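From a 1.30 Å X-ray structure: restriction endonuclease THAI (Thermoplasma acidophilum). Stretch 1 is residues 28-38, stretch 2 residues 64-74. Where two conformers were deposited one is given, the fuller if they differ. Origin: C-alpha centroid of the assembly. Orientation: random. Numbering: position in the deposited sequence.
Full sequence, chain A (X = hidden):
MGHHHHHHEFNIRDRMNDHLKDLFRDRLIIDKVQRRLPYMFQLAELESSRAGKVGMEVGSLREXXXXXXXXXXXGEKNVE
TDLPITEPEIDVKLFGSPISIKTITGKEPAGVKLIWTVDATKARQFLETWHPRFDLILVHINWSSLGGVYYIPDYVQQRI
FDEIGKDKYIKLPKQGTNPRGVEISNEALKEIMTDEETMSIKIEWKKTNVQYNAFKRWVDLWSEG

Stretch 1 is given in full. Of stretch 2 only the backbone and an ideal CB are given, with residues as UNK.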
# COMPACT_ATOMS: atom_id res chain seq x y z
N LEU A 28 -22.94 -21.02 8.20
CA LEU A 28 -23.24 -19.90 7.29
C LEU A 28 -21.97 -19.15 6.90
O LEU A 28 -21.77 -18.84 5.75
CB LEU A 28 -24.26 -18.95 7.91
CG LEU A 28 -24.71 -17.80 6.99
CD1 LEU A 28 -25.31 -18.32 5.68
CD2 LEU A 28 -25.70 -16.92 7.74
N ILE A 29 -21.09 -18.92 7.88
CA ILE A 29 -19.80 -18.30 7.60
C ILE A 29 -18.97 -19.17 6.64
O ILE A 29 -18.40 -18.67 5.68
CB ILE A 29 -19.00 -18.05 8.91
CG1 ILE A 29 -19.70 -17.00 9.77
CG2 ILE A 29 -17.55 -17.64 8.60
CD1 ILE A 29 -19.78 -15.60 9.19
N ILE A 30 -18.92 -20.47 6.90
CA ILE A 30 -18.19 -21.38 6.02
C ILE A 30 -18.73 -21.26 4.60
O ILE A 30 -17.96 -21.12 3.65
CB ILE A 30 -18.30 -22.84 6.52
CG1 ILE A 30 -17.52 -23.01 7.83
CG2 ILE A 30 -17.86 -23.85 5.44
CD1 ILE A 30 -17.85 -24.29 8.56
N ASP A 31 -20.05 -21.28 4.43
CA ASP A 31 -20.66 -21.24 3.10
C ASP A 31 -20.41 -19.89 2.42
O ASP A 31 -20.15 -19.84 1.21
CB ASP A 31 -22.16 -21.53 3.18
CG ASP A 31 -22.48 -22.98 3.53
OD1 ASP A 31 -21.61 -23.86 3.39
OD2 ASP A 31 -23.63 -23.24 3.94
N LYS A 32 -20.49 -18.80 3.17
CA LYS A 32 -20.25 -17.49 2.60
C LYS A 32 -18.79 -17.30 2.19
O LYS A 32 -18.51 -16.74 1.13
CB LYS A 32 -20.67 -16.39 3.56
CG LYS A 32 -22.16 -16.35 3.78
CD LYS A 32 -22.75 -15.05 3.43
CE LYS A 32 -24.21 -15.01 3.82
NZ LYS A 32 -24.84 -13.74 3.35
N VAL A 33 -17.86 -17.75 3.02
CA VAL A 33 -16.44 -17.65 2.71
C VAL A 33 -16.12 -18.48 1.47
O VAL A 33 -15.46 -18.01 0.54
CB VAL A 33 -15.58 -18.07 3.92
CG1 VAL A 33 -14.13 -18.31 3.53
CG2 VAL A 33 -15.68 -17.01 5.02
N GLN A 34 -16.60 -19.72 1.45
CA GLN A 34 -16.31 -20.61 0.33
C GLN A 34 -16.89 -20.07 -0.97
O GLN A 34 -16.27 -20.18 -2.03
CB GLN A 34 -16.83 -22.03 0.62
CG GLN A 34 -15.99 -22.69 1.67
CD GLN A 34 -16.34 -24.12 1.96
OE1 GLN A 34 -17.49 -24.53 1.82
NE2 GLN A 34 -15.34 -24.89 2.35
N ARG A 35 -18.10 -19.52 -0.90
CA ARG A 35 -18.75 -19.02 -2.10
C ARG A 35 -18.27 -17.63 -2.54
O ARG A 35 -18.22 -17.36 -3.74
CB ARG A 35 -20.27 -19.00 -1.90
CG ARG A 35 -20.89 -20.37 -1.80
CD ARG A 35 -22.41 -20.31 -1.85
NE ARG A 35 -22.97 -19.57 -0.72
CZ ARG A 35 -23.44 -18.32 -0.76
NH1 ARG A 35 -23.44 -17.62 -1.89
NH2 ARG A 35 -23.92 -17.77 0.35
N ARG A 36 -17.95 -16.75 -1.59
CA ARG A 36 -17.72 -15.33 -1.91
C ARG A 36 -16.36 -14.73 -1.60
O ARG A 36 -16.07 -13.65 -2.10
CB ARG A 36 -18.80 -14.46 -1.23
CG ARG A 36 -20.23 -14.82 -1.56
CD ARG A 36 -20.53 -14.73 -3.02
NE ARG A 36 -21.96 -14.72 -3.28
CZ ARG A 36 -22.49 -14.73 -4.49
NH1 ARG A 36 -21.74 -14.82 -5.58
NH2 ARG A 36 -23.82 -14.68 -4.63
N LEU A 37 -15.53 -15.37 -0.77
CA LEU A 37 -14.24 -14.75 -0.50
C LEU A 37 -13.42 -14.55 -1.78
O LEU A 37 -12.79 -13.51 -1.94
CB LEU A 37 -13.41 -15.48 0.56
CG LEU A 37 -12.22 -14.69 1.10
CD1 LEU A 37 -12.64 -13.38 1.81
CD2 LEU A 37 -11.36 -15.54 2.01
N PRO A 38 -13.41 -15.52 -2.71
CA PRO A 38 -12.69 -15.24 -3.96
C PRO A 38 -13.16 -13.99 -4.70
O PRO A 38 -12.33 -13.17 -5.11
CB PRO A 38 -12.90 -16.53 -4.77
CG PRO A 38 -13.10 -17.58 -3.73
CD PRO A 38 -13.93 -16.90 -2.68
N UNK A 64 -9.27 -5.33 5.31
CA UNK A 64 -10.58 -4.73 5.54
C UNK A 64 -11.71 -5.74 5.37
O UNK A 64 -12.67 -5.75 6.12
CB UNK A 64 -10.79 -3.55 4.59
N UNK A 65 -11.58 -6.57 4.33
CA UNK A 65 -12.57 -7.59 4.02
C UNK A 65 -12.67 -8.60 5.16
O UNK A 65 -13.77 -9.02 5.56
CB UNK A 65 -12.22 -8.30 2.71
N UNK A 66 -11.53 -9.02 5.69
CA UNK A 66 -11.53 -9.99 6.78
C UNK A 66 -12.06 -9.36 8.06
O UNK A 66 -12.87 -9.96 8.77
CB UNK A 66 -10.12 -10.54 7.01
N UNK A 67 -11.64 -8.14 8.38
CA UNK A 67 -12.22 -7.46 9.55
C UNK A 67 -13.74 -7.31 9.43
O UNK A 67 -14.46 -7.40 10.42
CB UNK A 67 -11.58 -6.08 9.73
N UNK A 68 -14.20 -7.06 8.22
CA UNK A 68 -15.62 -6.92 7.94
C UNK A 68 -16.39 -8.23 8.12
O UNK A 68 -17.58 -8.21 8.51
CB UNK A 68 -15.81 -6.40 6.51
N UNK A 69 -15.74 -9.36 7.87
CA UNK A 69 -16.35 -10.66 8.21
C UNK A 69 -16.58 -10.77 9.70
O UNK A 69 -17.61 -11.25 10.13
CB UNK A 69 -15.47 -11.82 7.73
N UNK A 70 -15.62 -10.32 10.50
CA UNK A 70 -15.78 -10.33 11.94
C UNK A 70 -16.92 -9.41 12.36
O UNK A 70 -17.72 -9.79 13.20
CB UNK A 70 -14.48 -9.91 12.63
N UNK A 71 -16.99 -8.22 11.78
CA UNK A 71 -18.11 -7.31 12.09
C UNK A 71 -19.46 -7.94 11.72
O UNK A 71 -20.42 -7.90 12.51
CB UNK A 71 -17.94 -5.98 11.35
N UNK A 72 -19.50 -8.57 10.55
CA UNK A 72 -20.71 -9.27 10.10
C UNK A 72 -21.21 -10.27 11.14
O UNK A 72 -22.38 -10.24 11.49
CB UNK A 72 -20.44 -9.99 8.78
N UNK A 73 -20.35 -11.14 11.65
CA UNK A 73 -20.76 -12.14 12.61
C UNK A 73 -20.99 -11.57 14.00
O UNK A 73 -21.99 -11.91 14.66
CB UNK A 73 -19.71 -13.25 12.68
N UNK A 74 -20.06 -10.75 14.50
CA UNK A 74 -20.06 -10.42 15.93
C UNK A 74 -20.64 -9.06 16.28
O UNK A 74 -20.93 -8.81 17.47
CB UNK A 74 -18.63 -10.49 16.46

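Both stretches are helical. Their N-to-C directions differ by 150°, so they run roughly antiparallel, with the axes 12.0 Å apart at closest approach. That spacing leaves room for large side chains between them. Position 73 lies beside Ile29, and position 65 beside Leu37.

Position 64 has nothing of stretch 1 within reach of its CB. Helical angles are the main constraint, and many residues would suit. It is Arg64, which makes no contact with stretch 1.

At position 65, CA-to-CB points toward stretch 1, and the ideal CB is 5.2 Å from Leu37 CD1. The gap is short and the neighbour is a methyl group. Valine, isoleucine, leucine or methionine would fit. The residue is Ile65. Its CG2 lies 3.9 Å from Leu37 CD1, so the branch at CB closes the gap.

At position 66, CA-to-CB points sideways. A side chain long enough to bend back could meet Leu37, and an apolar one would be favoured. Isoleucine, leucine and methionine are candidates. It is Ile66, with both chi angles m. This brings CD1 to 4.1 Å from Leu37 CD1, which therefore touches two successive residues.

Positions 67 and 68 are out of reach of stretch 1, which gives no guide to their identity. They are Ser67 and Ser68. Ser68 OG donates a hydrogen bond of 2.7 Å to Arg64 O, one turn back along its own helix.

At position 69, CA-to-CB points toward stretch 1, but nothing there lies within 5.5 Å of the ideal CB. Ile29 and Val33 offer methyl groups across the space. A long apolar residue would suit, such as leucine or methionine; alanine would not reach. The deposited residue is Leu69, chi1 t and chi2 p. Its CD1 is 3.9 Å from Ile29 CD1, and its CD2 is 3.9 Å from Val33 CG2. Leu69 thus packs against both Ile29 and Val33.

Position 70 points away, and position 71 is out of reach. Stretch 1 sets no demand on either. They are Leu70 and Ile71, and neither touches it.

At position 72, CA-to-CB again points toward stretch 1, with no atom of it near the ideal CB. The space is deep and leads past Ile29 to Leu28 and the aliphatic part of Lys32. Phenylalanine, tyrosine or methionine could fill it. It is Tyr72, with chi1 t. Ile29 CD1 packs at the ring edge, 3.8 Å from Tyr72 CE2. Tyr72 OH lies 3.4 Å from Lys32 CE and 3.8 Å from Leu28 CD2. These are contacts with carbon, and no hydrogen bond crosses between the stretches.

At position 73, CA-to-CB points toward stretch 1, and the ideal CB is already 4.2 Å from Ile29 CD1. A chain that runs alongside Ile29 is suitable, whether apolar or long with a polar tip. It is Lys73. Its CD lies 4.1 Å from Ile29 CG1, so its aliphatic part lies along one side of Ile29.

Position 74 is out of reach and little constrained. It is Phe74, which makes no contact with stretch 1.

Stretch 2 64-74: RIISSLLIYKF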
# COMPACT_ATOMS: atom_id res chain seq x y z
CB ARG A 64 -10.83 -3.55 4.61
CG ARG A 64 -10.05 -2.33 4.95
CD ARG A 64 -10.69 -1.09 4.33
NE ARG A 64 -9.72 -0.03 4.26
CZ ARG A 64 -9.47 0.69 3.19
NH1 ARG A 64 -10.17 0.52 2.07
NH2 ARG A 64 -8.54 1.62 3.25
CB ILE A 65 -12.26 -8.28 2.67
CG1 ILE A 65 -12.50 -7.28 1.53
CG2 ILE A 65 -13.11 -9.52 2.47
CD1 ILE A 65 -11.84 -7.61 0.18
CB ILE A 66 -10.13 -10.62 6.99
CG1 ILE A 66 -9.67 -11.39 5.73
CG2 ILE A 66 -10.09 -11.51 8.22
CD1 ILE A 66 -10.60 -12.54 5.32
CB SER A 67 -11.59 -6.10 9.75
OG SER A 67 -10.19 -6.22 10.03
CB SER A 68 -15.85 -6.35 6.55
OG SER A 68 -15.30 -5.05 6.47
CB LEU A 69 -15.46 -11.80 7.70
CG LEU A 69 -15.99 -13.21 7.94
CD1 LEU A 69 -17.22 -13.47 7.10
CD2 LEU A 69 -14.86 -14.20 7.64
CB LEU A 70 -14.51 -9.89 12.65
CG LEU A 70 -13.24 -10.65 12.31
CD1 LEU A 70 -12.06 -10.13 13.11
CD2 LEU A 70 -13.40 -12.15 12.52
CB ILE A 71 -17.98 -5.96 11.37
CG1 ILE A 71 -16.74 -5.17 11.87
CG2 ILE A 71 -19.24 -5.13 11.55
CD1 ILE A 71 -16.27 -4.04 10.97
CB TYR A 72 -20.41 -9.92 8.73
CG TYR A 72 -21.50 -10.87 8.24
CD1 TYR A 72 -22.78 -10.41 7.96
CD2 TYR A 72 -21.23 -12.21 8.03
CE1 TYR A 72 -23.77 -11.28 7.50
CE2 TYR A 72 -22.20 -13.08 7.58
CZ TYR A 72 -23.46 -12.61 7.32
OH TYR A 72 -24.43 -13.50 6.87
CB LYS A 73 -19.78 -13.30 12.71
CG LYS A 73 -20.20 -14.30 13.80
CD LYS A 73 -19.54 -15.62 13.64
CE LYS A 73 -19.94 -16.58 14.73
NZ LYS A 73 -21.37 -16.98 14.70
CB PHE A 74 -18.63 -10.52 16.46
CG PHE A 74 -18.08 -11.90 16.37
CD1 PHE A 74 -18.54 -12.88 17.24
CD2 PHE A 74 -17.13 -12.24 15.44
CE1 PHE A 74 -18.03 -14.17 17.16
CE2 PHE A 74 -16.64 -13.52 15.35
CZ PHE A 74 -17.08 -14.48 16.22
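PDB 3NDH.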